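Local coordinates for protein putative invasin (Yersinia pseudotuberculosis IP 31758, PDB 5N40) that is an adhesin-like member of the invasin family that probably mediates bacterial attachment to host cells through a C-type lectin-like tip domain, at residues 305-313 against 322-330. The protein carries 1 engineered substitution. Numbering follows the deposited sequence.
Sequences WPTMQVYRS and HFYVYMNTG
Tyr-311 and Val-325 exchange two backbone hydrogen bonds, the hydrogen-bonded pair of a short antiparallel pairing: Tyr-311 N gives to Val-325 O nearly straight, at 172°, and Val-325 N gives to Tyr-311 O over 2.8 Å. Further along, Phe-323 O is gripped by both donors of Ser-313. The amide N reaches it in the carbonyl plane but over a long 3.2 Å, while the hydroxyl OG comes from above that plane at 2.8 Å. Serine suits the place because its short hydroxyl can bend back to this carbonyl and also accept from Thr-315 N; water 2 lies within donating distance of Phe-323 O as well.

Past the Tyr-311 and Val-325 pair, water 1 bridges the two segments, accepting from Met-327 N and lying within donating distance of Thr-307 O and Gln-309 O. Water 3 accepts from Arg-312 NH1 and lies within donating distance of His-322 O; the guanidinium is held further by the carbonyls of Phe-270, Gly-340 and Gly-344. The Thr-307 hydroxyl is hydrogen-bonded to Asn-297, while CB packs on Asn-328 CB.

Branched Val-310 fills the angle between two tyrosines. Its CG1 sits over the centre of the Tyr-326 ring, 3.6 Å from the centroid, a CH-pi contact, while CG2 meets Tyr-324 CD1. Beyond the pairing, Met-327 lays CG against Tyr-311 CD1 at 3.5 Å; the bend at chi2 (-58°) turns SD into a looser, oblique Met-aromatic contact. Tyrosine is apt here, its ring packing against methionine while OH donates to Pro-306 O at 2.7 Å, fixing the loop before its own strand. Leu-287 of helix 284-293 and Ile-299 of helix 298-301 pack against Met-327, so that helices back this small antiparallel sheet, as expected of the C-type lectin-like adhesion domain.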
ATOM      1  N   TRP A 305      18.909  -0.507 -19.316  1.00 13.22           N
ATOM      2  CA  TRP A 305      20.372  -0.543 -19.357  1.00 13.21           C
ATOM      3  C   TRP A 305      20.951   0.859 -19.149  1.00 15.42           C
ATOM      4  O   TRP A 305      20.365   1.844 -19.604  1.00 16.05           O
ATOM      5  CB  TRP A 305      20.876  -1.106 -20.684  1.00 15.07           C
ATOM      6  CG  TRP A 305      20.510  -2.526 -20.922  1.00 13.16           C
ATOM      7  CD1 TRP A 305      19.606  -3.267 -20.225  1.00 13.19           C
ATOM      8  CD2 TRP A 305      21.030  -3.385 -21.945  1.00 12.57           C
ATOM      9  NE1 TRP A 305      19.535  -4.536 -20.742  1.00 13.77           N
ATOM     10  CE2 TRP A 305      20.397  -4.634 -21.803  1.00 17.07           C
ATOM     11  CE3 TRP A 305      21.970  -3.216 -22.961  1.00 14.65           C
ATOM     12  CZ2 TRP A 305      20.677  -5.714 -22.636  1.00 15.34           C
ATOM     13  CZ3 TRP A 305      22.244  -4.293 -23.798  1.00 13.08           C
ATOM     14  CH2 TRP A 305      21.601  -5.522 -23.627  1.00 16.26           C
ATOM     15  N   PRO A 306      22.092   0.981 -18.462  1.00 14.96           N
ATOM     16  CA  PRO A 306      22.690   2.307 -18.224  1.00 17.17           C
ATOM     17  C   PRO A 306      23.349   2.841 -19.487  1.00 15.51           C
ATOM     18  O   PRO A 306      24.185   2.164 -20.092  1.00 19.37           O
ATOM     19  CB  PRO A 306      23.730   2.034 -17.133  1.00 16.85           C
ATOM     20  CG  PRO A 306      24.123   0.609 -17.364  1.00 17.24           C
ATOM     21  CD  PRO A 306      22.881  -0.094 -17.834  1.00 15.64           C
ATOM     22  N   THR A 307      23.012   4.079 -19.856  1.00 16.20           N
ATOM     23  CA  THR A 307      23.418   4.616 -21.154  1.00 18.30           C
ATOM     24  C   THR A 307      24.272   5.879 -21.071  1.00 21.09           C
ATOM     25  O   THR A 307      24.596   6.454 -22.118  1.00 21.03           O
ATOM     26  CB  THR A 307      22.185   4.905 -22.018  1.00 16.77           C
ATOM     27  OG1 THR A 307      21.336   5.841 -21.347  1.00 16.68           O
ATOM     28  CG2 THR A 307      21.422   3.626 -22.326  1.00 18.47           C
ATOM     29  N   MET A 308      24.653   6.334 -19.877  1.00 20.56           N
ATOM     30  CA  MET A 308      25.476   7.543 -19.801  1.00 23.79           C
ATOM     31  C   MET A 308      26.876   7.318 -20.362  1.00 26.12           C
ATOM     32  O   MET A 308      27.526   8.277 -20.795  1.00 31.71           O
ATOM     33  CB  MET A 308      25.572   8.042 -18.357  1.00 24.79           C
ATOM     34  CG  MET A 308      24.308   8.713 -17.854  1.00 38.98           C
ATOM     35  SD  MET A 308      24.478   9.306 -16.153  1.00 65.83           S
ATOM     36  CE  MET A 308      22.981  10.274 -15.972  1.00 63.35           C
ATOM     37  N   GLN A 309      27.358   6.078 -20.371  1.00 22.22           N
ATOM     38  CA  GLN A 309      28.688   5.763 -20.869  1.00 23.51           C
ATOM     39  C   GLN A 309      28.577   4.835 -22.072  1.00 22.08           C
ATOM     40  O   GLN A 309      27.636   4.044 -22.189  1.00 21.35           O
ATOM     41  CB  GLN A 309      29.564   5.115 -19.787  1.00 25.84           C
ATOM     42  CG  GLN A 309      29.583   5.868 -18.455  1.00 35.36           C
ATOM     43  CD  GLN A 309      29.967   7.338 -18.599  1.00 44.49           C
ATOM     44  OE1 GLN A 309      30.565   7.747 -19.598  1.00 47.63           O
ATOM     45  NE2 GLN A 309      29.618   8.138 -17.594  1.00 36.66           N
ATOM     46  N   VAL A 310      29.557   4.940 -22.967  1.00 23.06           N
ATOM     47  CA  VAL A 310      29.462   4.258 -24.251  1.00 18.22           C
ATOM     48  C   VAL A 310      29.663   2.757 -24.082  1.00 19.49           C
ATOM     49  O   VAL A 310      30.175   2.269 -23.065  1.00 18.47           O
ATOM     50  CB  VAL A 310      30.472   4.850 -25.247  1.00 17.86           C
ATOM     51  CG1 VAL A 310      30.236   6.345 -25.387  1.00 18.91           C
ATOM     52  CG2 VAL A 310      31.912   4.565 -24.802  1.00 20.94           C
ATOM     53  N   TYR A 311      29.252   2.018 -25.113  1.00 17.14           N
ATOM     54  CA  TYR A 311      29.387   0.572 -25.192  1.00 16.55           C
ATOM     55  C   TYR A 311      30.434   0.213 -26.237  1.00 20.80           C
ATOM     56  O   TYR A 311      30.469   0.806 -27.320  1.00 19.42           O
ATOM     57  CB  TYR A 311      28.040  -0.078 -25.551  1.00 17.38           C
ATOM     58  CG  TYR A 311      27.080  -0.140 -24.377  1.00 13.86           C
ATOM     59  CD1 TYR A 311      26.579   1.017 -23.795  1.00 16.75           C
ATOM     60  CD2 TYR A 311      26.677  -1.361 -23.854  1.00 16.59           C
ATOM     61  CE1 TYR A 311      25.716   0.955 -22.701  1.00 14.57           C
ATOM     62  CE2 TYR A 311      25.809  -1.430 -22.770  1.00 17.56           C
ATOM     63  CZ  TYR A 311      25.330  -0.273 -22.205  1.00 14.06           C
ATOM     64  OH  TYR A 311      24.468  -0.352 -21.118  1.00 17.82           O
ATOM     65  N   ARG A 312      31.289  -0.752 -25.913  1.00 20.25           N
ATOM     66  CA  ARG A 312      32.371  -1.123 -26.817  1.00 21.60           C
ATOM     67  C   ARG A 312      31.853  -1.984 -27.963  1.00 24.04           C
ATOM     68  O   ARG A 312      30.909  -2.765 -27.809  1.00 18.69           O
ATOM     69  CB  ARG A 312      33.477  -1.873 -26.065  1.00 22.89           C
ATOM     70  CG  ARG A 312      34.243  -0.998 -25.082  1.00 19.66           C
ATOM     71  CD  ARG A 312      35.564  -1.632 -24.646  1.00 24.02           C
ATOM     72  NE  ARG A 312      36.427  -0.648 -23.996  1.00 22.39           N
ATOM     73  CZ  ARG A 312      37.160   0.256 -24.643  1.00 25.98           C
ATOM     74  NH1 ARG A 312      37.147   0.306 -25.971  1.00 22.35           N
ATOM     75  NH2 ARG A 312      37.908   1.112 -23.962  1.00 24.15           N
ATOM     76  N   SER A 313      32.480  -1.826 -29.126  1.00 22.28           N
ATOM     77  CA  SER A 313      32.207  -2.668 -30.280  1.00 21.15           C
ATOM     78  C   SER A 313      33.494  -3.342 -30.729  1.00 23.19           C
ATOM     79  O   SER A 313      34.595  -2.994 -30.297  1.00 20.28           O
ATOM     80  CB  SER A 313      31.605  -1.864 -31.441  1.00 23.56           C
ATOM     81  OG  SER A 313      32.617  -1.402 -32.327  1.00 25.45           O
ATOM     82  N   HIS A 322      38.969   0.952 -31.677  1.00 33.02           N
ATOM     83  CA  HIS A 322      37.699   0.398 -32.117  1.00 28.00           C
ATOM     84  C   HIS A 322      36.565   1.354 -31.777  1.00 31.04           C
ATOM     85  O   HIS A 322      36.586   2.032 -30.744  1.00 28.88           O
ATOM     86  CB  HIS A 322      37.429  -0.965 -31.474  1.00 25.96           C
ATOM     87  CG  HIS A 322      38.387  -2.036 -31.891  1.00 24.74           C
ATOM     88  ND1 HIS A 322      39.696  -2.074 -31.462  1.00 25.62           N
ATOM     89  CD2 HIS A 322      38.223  -3.116 -32.692  1.00 28.73           C
ATOM     90  CE1 HIS A 322      40.298  -3.129 -31.981  1.00 24.21           C
ATOM     91  NE2 HIS A 322      39.425  -3.779 -32.729  1.00 26.91           N
ATOM     92  N   PHE A 323      35.566   1.393 -32.656  1.00 22.08           N
ATOM     93  CA  PHE A 323      34.398   2.223 -32.420  1.00 25.91           C
ATOM     94  C   PHE A 323      33.715   1.828 -31.118  1.00 19.72           C
ATOM     95  O   PHE A 323      33.655   0.651 -30.766  1.00 18.86           O
ATOM     96  CB  PHE A 323      33.393   2.082 -33.561  1.00 24.75           C
ATOM     97  CG  PHE A 323      33.855   2.673 -34.863  1.00 22.15           C
ATOM     98  CD1 PHE A 323      33.861   4.044 -35.054  1.00 29.61           C
ATOM     99  CD2 PHE A 323      34.254   1.853 -35.903  1.00 29.46           C
ATOM    100  CE1 PHE A 323      34.277   4.591 -36.256  1.00 32.52           C
ATOM    101  CE2 PHE A 323      34.671   2.395 -37.106  1.00 29.21           C
ATOM    102  CZ  PHE A 323      34.678   3.764 -37.280  1.00 24.88           C
ATOM    103  N   TYR A 324      33.187   2.828 -30.422  1.00 21.85           N
ATOM    104  CA  TYR A 324      32.245   2.628 -29.337  1.00 22.73           C
ATOM    105  C   TYR A 324      30.941   3.314 -29.723  1.00 27.47           C
ATOM    106  O   TYR A 324      30.910   4.171 -30.611  1.00 22.80           O
ATOM    107  CB  TYR A 324      32.805   3.168 -28.012  1.00 19.36           C
ATOM    108  CG  TYR A 324      33.415   4.558 -28.078  1.00 22.63           C
ATOM    109  CD1 TYR A 324      32.611   5.691 -28.095  1.00 28.63           C
ATOM    110  CD2 TYR A 324      34.796   4.737 -28.090  1.00 26.02           C
ATOM    111  CE1 TYR A 324      33.161   6.960 -28.136  1.00 26.85           C
ATOM    112  CE2 TYR A 324      35.352   6.002 -28.131  1.00 27.42           C
ATOM    113  CZ  TYR A 324      34.530   7.109 -28.151  1.00 27.29           C
ATOM    114  OH  TYR A 324      35.069   8.377 -28.193  1.00 30.29           O
ATOM    115  N   VAL A 325      29.849   2.922 -29.072  1.00 16.98           N
ATOM    116  CA  VAL A 325      28.521   3.395 -29.440  1.00 16.85           C
ATOM    117  C   VAL A 325      27.843   4.017 -28.223  1.00 22.17           C
ATOM    118  O   VAL A 325      27.835   3.428 -27.136  1.00 20.28           O
ATOM    119  CB  VAL A 325      27.658   2.261 -30.018  1.00 18.32           C
ATOM    120  CG1 VAL A 325      26.323   2.811 -30.497  1.00 17.61           C
ATOM    121  CG2 VAL A 325      28.386   1.553 -31.163  1.00 25.20           C
ATOM    122  N   TYR A 326      27.270   5.202 -28.421  1.00 19.86           N
ATOM    123  CA  TYR A 326      26.379   5.847 -27.459  1.00 24.63           C
ATOM    124  C   TYR A 326      25.005   5.205 -27.596  1.00 25.87           C
ATOM    125  O   TYR A 326      24.274   5.478 -28.553  1.00 21.14           O
ATOM    126  CB  TYR A 326      26.289   7.345 -27.728  1.00 23.45           C
ATOM    127  CG  TYR A 326      27.585   8.119 -27.606  1.00 28.07           C
ATOM    128  CD1 TYR A 326      28.583   8.000 -28.563  1.00 32.95           C
ATOM    129  CD2 TYR A 326      27.792   9.002 -26.552  1.00 35.57           C
ATOM    130  CE1 TYR A 326      29.762   8.722 -28.461  1.00 35.82           C
ATOM    131  CE2 TYR A 326      28.964   9.728 -26.442  1.00 41.16           C
ATOM    132  CZ  TYR A 326      29.945   9.585 -27.400  1.00 35.15           C
ATOM    133  OH  TYR A 326      31.112  10.305 -27.293  1.00 42.82           O
ATOM    134  N   MET A 327      24.630   4.352 -26.643  1.00 19.11           N
ATOM    135  CA  MET A 327      23.361   3.649 -26.772  1.00 15.01           C
ATOM    136  C   MET A 327      22.163   4.505 -26.376  1.00 18.48           C
ATOM    137  O   MET A 327      21.022   4.034 -26.471  1.00 19.16           O
ATOM    138  CB  MET A 327      23.405   2.353 -25.954  1.00 19.76           C
ATOM    139  CG  MET A 327      24.399   1.339 -26.503  1.00 19.35           C
ATOM    140  SD  MET A 327      24.056   0.872 -28.217  1.00 19.69           S
ATOM    141  CE  MET A 327      22.543  -0.058 -28.042  1.00 22.30           C
ATOM    142  N   ASN A 328      22.384   5.755 -25.972  1.00 17.13           N
ATOM    143  CA  ASN A 328      21.293   6.695 -25.762  1.00 18.25           C
ATOM    144  C   ASN A 328      20.887   7.422 -27.038  1.00 18.00           C
ATOM    145  O   ASN A 328      19.732   7.854 -27.149  1.00 19.05           O
ATOM    146  CB  ASN A 328      21.683   7.726 -24.697  1.00 22.79           C
ATOM    147  CG  ASN A 328      23.015   8.405 -24.994  1.00 22.36           C
ATOM    148  OD1 ASN A 328      24.020   7.746 -25.283  1.00 24.59           O
ATOM    149  ND2 ASN A 328      23.024   9.732 -24.928  1.00 29.23           N
ATOM    150  N   THR A 329      21.794   7.537 -28.012  1.00 24.36           N
ATOM    151  CA  THR A 329      21.521   8.281 -29.236  1.00 21.81           C
ATOM    152  C   THR A 329      21.834   7.526 -30.522  1.00 17.70           C
ATOM    153  O   THR A 329      21.412   7.985 -31.589  1.00 21.76           O
ATOM    154  CB  THR A 329      22.320   9.595 -29.260  1.00 23.43           C
ATOM    155  OG1 THR A 329      23.715   9.308 -29.109  1.00 27.82           O
ATOM    156  CG2 THR A 329      21.864  10.536 -28.155  1.00 28.26           C
ATOM    157  N   GLY A 330      22.569   6.416 -30.471  1.00 17.60           N
ATOM    158  CA  GLY A 330      22.984   5.714 -31.670  1.00 21.09           C
ATOM    159  C   GLY A 330      24.243   6.251 -32.321  1.00 22.67           C
ATOM    160  O   GLY A 330      24.680   5.697 -33.339  1.00 20.62           O
TER
HETATM  161  O   HOH W   1      25.567   4.390 -23.863  1.00 16.98           O
HETATM  162  O   HOH W   2      35.203  -0.096 -28.372  1.00 22.86           O
HETATM  163  O   HOH W   3      37.773   2.537 -28.160  1.00 25.54           O